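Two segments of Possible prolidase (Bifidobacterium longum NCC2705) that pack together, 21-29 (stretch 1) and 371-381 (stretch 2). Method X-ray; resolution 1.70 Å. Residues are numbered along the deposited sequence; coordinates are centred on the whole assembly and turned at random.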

ATOM      1  N   ILE A  21      -1.103 -19.888  12.171  1.00 14.66           N
ATOM      2  CA  ILE A  21      -0.969 -18.445  12.053  1.00 14.53           C
ATOM      3  C   ILE A  21       0.418 -17.996  11.618  1.00 14.96           C
ATOM      4  O   ILE A  21       1.420 -18.365  12.228  1.00 16.90           O
ATOM      5  CB  ILE A  21      -1.276 -17.728  13.391  1.00 15.30           C
ATOM      6  CG1 ILE A  21      -2.725 -17.988  13.810  1.00 14.87           C
ATOM      7  CG2 ILE A  21      -1.014 -16.226  13.245  1.00 17.56           C
ATOM      8  CD1 ILE A  21      -3.148 -17.239  15.065  1.00 16.23           C
ATOM      9  N   VAL A  22       0.467 -17.225  10.539  1.00 14.88           N
ATOM     10  CA  VAL A  22       1.717 -16.639  10.078  1.00 14.60           C
ATOM     11  C   VAL A  22       1.533 -15.227  10.623  1.00 14.43           C
ATOM     12  O   VAL A  22       0.734 -14.445  10.105  1.00 14.60           O
ATOM     13  CB  VAL A  22       1.819 -16.646   8.540  1.00 15.53           C
ATOM     14  CG1 VAL A  22       2.988 -15.790   8.089  1.00 16.99           C
ATOM     15  CG2 VAL A  22       2.028 -18.081   8.051  1.00 18.33           C
ATOM     16  N   THR A  23       2.250 -14.919  11.698  1.00 14.12           N
ATOM     17  CA  THR A  23       2.117 -13.631  12.372  1.00 14.76           C
ATOM     18  C   THR A  23       2.500 -12.396  11.579  1.00 15.11           C
ATOM     19  O   THR A  23       1.946 -11.322  11.806  1.00 15.62           O
ATOM     20  CB  THR A  23       2.930 -13.609  13.673  1.00 14.42           C
ATOM     21  OG1 THR A  23       4.325 -13.675  13.356  1.00 17.46           O
ATOM     22  CG2 THR A  23       2.556 -14.792  14.553  1.00 17.93           C
ATOM     23  N   GLY A  24       3.446 -12.536  10.663  1.00 14.65           N
ATOM     24  CA  GLY A  24       3.869 -11.382   9.891  1.00 16.29           C
ATOM     25  C   GLY A  24       4.827 -10.517  10.693  1.00 17.39           C
ATOM     26  O   GLY A  24       5.053  -9.352  10.362  1.00 16.70           O
ATOM     27  N   ASP A  25       5.382 -11.075  11.766  1.00 20.54           N
ATOM     28  CA  ASP A  25       6.334 -10.326  12.575  1.00 24.89           C
ATOM     29  C   ASP A  25       7.686 -10.387  11.870  1.00 27.50           C
ATOM     30  O   ASP A  25       7.857 -11.139  10.910  1.00 27.84           O
ATOM     31  CB  ASP A  25       6.424 -10.908  13.997  1.00 27.07           C
ATOM     32  CG  ASP A  25       7.012 -12.312  14.034  1.00 27.16           C
ATOM     33  OD1 ASP A  25       7.223 -12.923  12.970  1.00 28.84           O
ATOM     34  OD2 ASP A  25       7.258 -12.813  15.150  1.00 30.18           O
ATOM     35  N   LYS A  26       8.643  -9.590  12.333  1.00 31.70           N
ATOM     36  CA  LYS A  26       9.971  -9.561  11.727  1.00 35.08           C
ATOM     37  C   LYS A  26      10.683 -10.913  11.719  1.00 35.63           C
ATOM     38  O   LYS A  26      11.453 -11.211  10.802  1.00 36.79           O
ATOM     39  CB  LYS A  26      10.851  -8.523  12.436  1.00 38.30           C
ATOM     40  CG  LYS A  26      10.546  -8.358  13.918  1.00 41.64           C
ATOM     41  CD  LYS A  26       9.278  -7.542  14.115  1.00 43.50           C
ATOM     42  CE  LYS A  26       8.491  -8.019  15.319  1.00 45.57           C
ATOM     43  NZ  LYS A  26       7.230  -7.247  15.482  1.00 46.59           N
ATOM     44  N   ALA A  27      10.415 -11.734  12.728  1.00 34.54           N
ATOM     45  CA  ALA A  27      11.054 -13.042  12.845  1.00 33.88           C
ATOM     46  C   ALA A  27      10.505 -14.125  11.918  1.00 32.47           C
ATOM     47  O   ALA A  27      11.175 -15.126  11.671  1.00 33.11           O
ATOM     48  CB  ALA A  27      10.974 -13.519  14.291  1.00 34.22           C
ATOM     49  N   GLY A  28       9.297 -13.930  11.400  1.00 29.84           N
ATOM     50  CA  GLY A  28       8.713 -14.934  10.527  1.00 27.11           C
ATOM     51  C   GLY A  28       8.099 -16.040  11.365  1.00 25.48           C
ATOM     52  O   GLY A  28       8.030 -17.197  10.950  1.00 25.39           O
ATOM     53  N   THR A  29       7.649 -15.664  12.556  1.00 24.68           N
ATOM     54  CA  THR A  29       7.042 -16.593  13.502  1.00 24.14           C
ATOM     55  C   THR A  29       5.737 -17.203  13.004  1.00 23.94           C
ATOM     56  O   THR A  29       4.912 -16.519  12.399  1.00 22.97           O
ATOM     57  CB  THR A  29       6.735 -15.892  14.840  1.00 24.63           C
ATOM     58  OG1 THR A  29       7.938 -15.329  15.379  1.00 25.18           O
ATOM     59  CG2 THR A  29       6.145 -16.883  15.835  1.00 24.82           C
ATOM     60  N   PRO A 371      11.409 -13.773   2.627  1.00 15.64           N
ATOM     61  CA  PRO A 371       9.943 -13.821   2.560  1.00 15.54           C
ATOM     62  C   PRO A 371       9.309 -13.277   3.839  1.00 15.02           C
ATOM     63  O   PRO A 371       8.323 -12.540   3.794  1.00 14.86           O
ATOM     64  CB  PRO A 371       9.663 -15.309   2.366  1.00 16.02           C
ATOM     65  CG  PRO A 371      10.810 -15.729   1.503  1.00 16.79           C
ATOM     66  CD  PRO A 371      11.994 -15.048   2.170  1.00 16.37           C
ATOM     67  N   ALA A 372       9.879 -13.653   4.979  1.00 14.82           N
ATOM     68  CA  ALA A 372       9.376 -13.208   6.275  1.00 12.31           C
ATOM     69  C   ALA A 372       9.374 -11.683   6.363  1.00 12.77           C
ATOM     70  O   ALA A 372       8.395 -11.075   6.800  1.00 12.72           O
ATOM     71  CB  ALA A 372      10.231 -13.797   7.393  1.00 13.05           C
ATOM     72  N   GLU A 373      10.475 -11.068   5.950  1.00 12.22           N
ATOM     73  CA  GLU A 373      10.582  -9.617   5.989  1.00 11.92           C
ATOM     74  C   GLU A 373       9.591  -8.958   5.038  1.00 11.67           C
ATOM     75  O   GLU A 373       9.078  -7.879   5.321  1.00 12.95           O
ATOM     76  CB  GLU A 373      12.003  -9.180   5.639  1.00 13.05           C
ATOM     77  CG  GLU A 373      13.044  -9.704   6.611  1.00 15.89           C
ATOM     78  CD  GLU A 373      14.453  -9.346   6.200  1.00 19.28           C
ATOM     79  OE1 GLU A 373      14.737  -9.367   4.984  1.00 18.83           O
ATOM     80  OE2 GLU A 373      15.279  -9.060   7.095  1.00 23.92           O
ATOM     81  N   ALA A 374       9.335  -9.603   3.903  1.00 13.26           N
ATOM     82  CA  ALA A 374       8.389  -9.062   2.933  1.00 11.82           C
ATOM     83  C   ALA A 374       6.973  -9.119   3.504  1.00 12.28           C
ATOM     84  O   ALA A 374       6.191  -8.181   3.343  1.00 11.80           O
ATOM     85  CB  ALA A 374       8.465  -9.843   1.628  1.00 11.63           C
ATOM     86  N   LEU A 375       6.638 -10.226   4.160  1.00 12.08           N
ATOM     87  CA  LEU A 375       5.315 -10.368   4.764  1.00 11.53           C
ATOM     88  C   LEU A 375       5.152  -9.348   5.894  1.00 11.80           C
ATOM     89  O   LEU A 375       4.065  -8.810   6.124  1.00 11.60           O
ATOM     90  CB  LEU A 375       5.131 -11.792   5.298  1.00 10.07           C
ATOM     91  CG  LEU A 375       4.954 -12.848   4.210  1.00 11.78           C
ATOM     92  CD1 LEU A 375       5.159 -14.234   4.792  1.00 12.26           C
ATOM     93  CD2 LEU A 375       3.554 -12.709   3.595  1.00 12.41           C
ATOM     94  N   HIS A 376       6.253  -9.078   6.589  1.00 11.91           N
ATOM     95  CA  HIS A 376       6.260  -8.120   7.688  1.00 11.84           C
ATOM     96  C   HIS A 376       6.065  -6.696   7.155  1.00 11.45           C
ATOM     97  O   HIS A 376       5.379  -5.875   7.772  1.00 12.07           O
ATOM     98  CB  HIS A 376       7.593  -8.238   8.441  1.00 13.30           C
ATOM     99  CG  HIS A 376       7.728  -7.303   9.600  1.00 14.43           C
ATOM    100  ND1 HIS A 376       6.874  -7.329  10.682  1.00 15.19           N
ATOM    101  CD2 HIS A 376       8.647  -6.345   9.870  1.00 14.28           C
ATOM    102  CE1 HIS A 376       7.263  -6.431  11.569  1.00 16.53           C
ATOM    103  NE2 HIS A 376       8.338  -5.819  11.101  1.00 16.40           N
ATOM    104  N   ALA A 377       6.654  -6.420   5.995  1.00 10.34           N
ATOM    105  CA  ALA A 377       6.559  -5.109   5.362  1.00 10.48           C
ATOM    106  C   ALA A 377       5.139  -4.849   4.867  1.00 10.72           C
ATOM    107  O   ALA A 377       4.629  -3.740   4.976  1.00 11.57           O
ATOM    108  CB  ALA A 377       7.543  -5.026   4.194  1.00 11.54           C
ATOM    109  N   ALA A 378       4.500  -5.891   4.345  1.00 10.68           N
ATOM    110  CA  ALA A 378       3.150  -5.768   3.809  1.00 10.51           C
ATOM    111  C   ALA A 378       2.075  -5.649   4.878  1.00 11.49           C
ATOM    112  O   ALA A 378       0.946  -5.254   4.579  1.00 11.88           O
ATOM    113  CB  ALA A 378       2.836  -6.961   2.911  1.00 10.52           C
ATOM    114  N   THR A 379       2.412  -5.991   6.118  1.00 10.36           N
ATOM    115  CA  THR A 379       1.425  -5.947   7.191  1.00 10.35           C
ATOM    116  C   THR A 379       1.758  -4.971   8.315  1.00 10.66           C
ATOM    117  O   THR A 379       1.283  -3.839   8.326  1.00 11.26           O
ATOM    118  CB  THR A 379       1.213  -7.371   7.785  1.00 11.61           C
ATOM    119  OG1 THR A 379       2.471  -7.905   8.222  1.00 12.84           O
ATOM    120  CG2 THR A 379       0.628  -8.304   6.738  1.00 12.26           C
ATOM    121  N   ALA A 380       2.584  -5.414   9.254  1.00 12.14           N
ATOM    122  CA  ALA A 380       2.958  -4.586  10.391  1.00 12.50           C
ATOM    123  C   ALA A 380       3.625  -3.266  10.008  1.00 11.82           C
ATOM    124  O   ALA A 380       3.228  -2.210  10.498  1.00 12.88           O
ATOM    125  CB  ALA A 380       3.869  -5.377  11.326  1.00 13.56           C
ATOM    126  N   VAL A 381       4.637  -3.316   9.140  1.00 11.46           N
ATOM    127  CA  VAL A 381       5.324  -2.088   8.757  1.00 10.62           C
ATOM    128  C   VAL A 381       4.393  -1.138   8.005  1.00 11.13           C
ATOM    129  O   VAL A 381       4.336   0.045   8.329  1.00 10.68           O
ATOM    130  CB  VAL A 381       6.590  -2.361   7.900  1.00  9.72           C
ATOM    131  CG1 VAL A 381       7.303  -1.047   7.611  1.00 10.45           C
ATOM    132  CG2 VAL A 381       7.528  -3.322   8.632  1.00 11.78           C
TER
HETATM  133  O   HOH W   1       6.891 -12.341   8.907  1.00 24.96           O

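Stretch 1 leaves a strand at Val22 and folds into a type I turn from Asp25 to Gly28, closed by Gly28 N to Asp25 O (3.2 Å). Stretch 2 is helical, and widens to a pi-type turn near its end, where Val381 N reaches back to His376 O (3.0 Å). The CA atoms approach most closely at two glycines: the CA of Gly24 lies 4.6 Å from that of His376, and the CA of Gly28 lies 4.6 Å from that of Ala372. Both glycines have positive phi, and at these angles a CB would jam against the preceding carbonyl. Contact adds a second demand, since a CB on Gly24 would clash with Thr379 OG1 and one on Gly28 with Ala372 CB. Small meets small here: Gly28 CA rests 3.7 Å from Ala372 CB.

His376 is the central side chain. With chi1 at t, its ND1 donates to Gly24 O (2.7 Å, 155°), meeting the carbonyl near the plane of the ring. The same oxygen receives a CA-H contact from His376 CA at 3.2 Å, so one residue grips it twice. Lys26 covers a face of the imidazole, its CB 4.1 Å from the ring centroid and nearly on the normal; its aliphatic chain also brings CD within 3.4 Å of His376 CE1. Lysine suits this exposed position because its methylenes can lie against the ring.

A water bridges the backbones, donating to Asp25 O (2.5 Å) and Ala372 O (2.9 Å). Deeper in, Val22 CG1 meets Leu375 CD1 at 4.2 Å, a modest apolar contact between buried residues. Thr379 OG1 satisfies itself on Leu375 O (2.8 Å) within stretch 2.

Asp25 points away from the helix and serves the loop instead: OD1 accepts from Thr29 N (2.8 Å), and OD2 from Thr29 OG1 (2.6 Å). The rule is a braced loop presenting a carbonyl to one histidine.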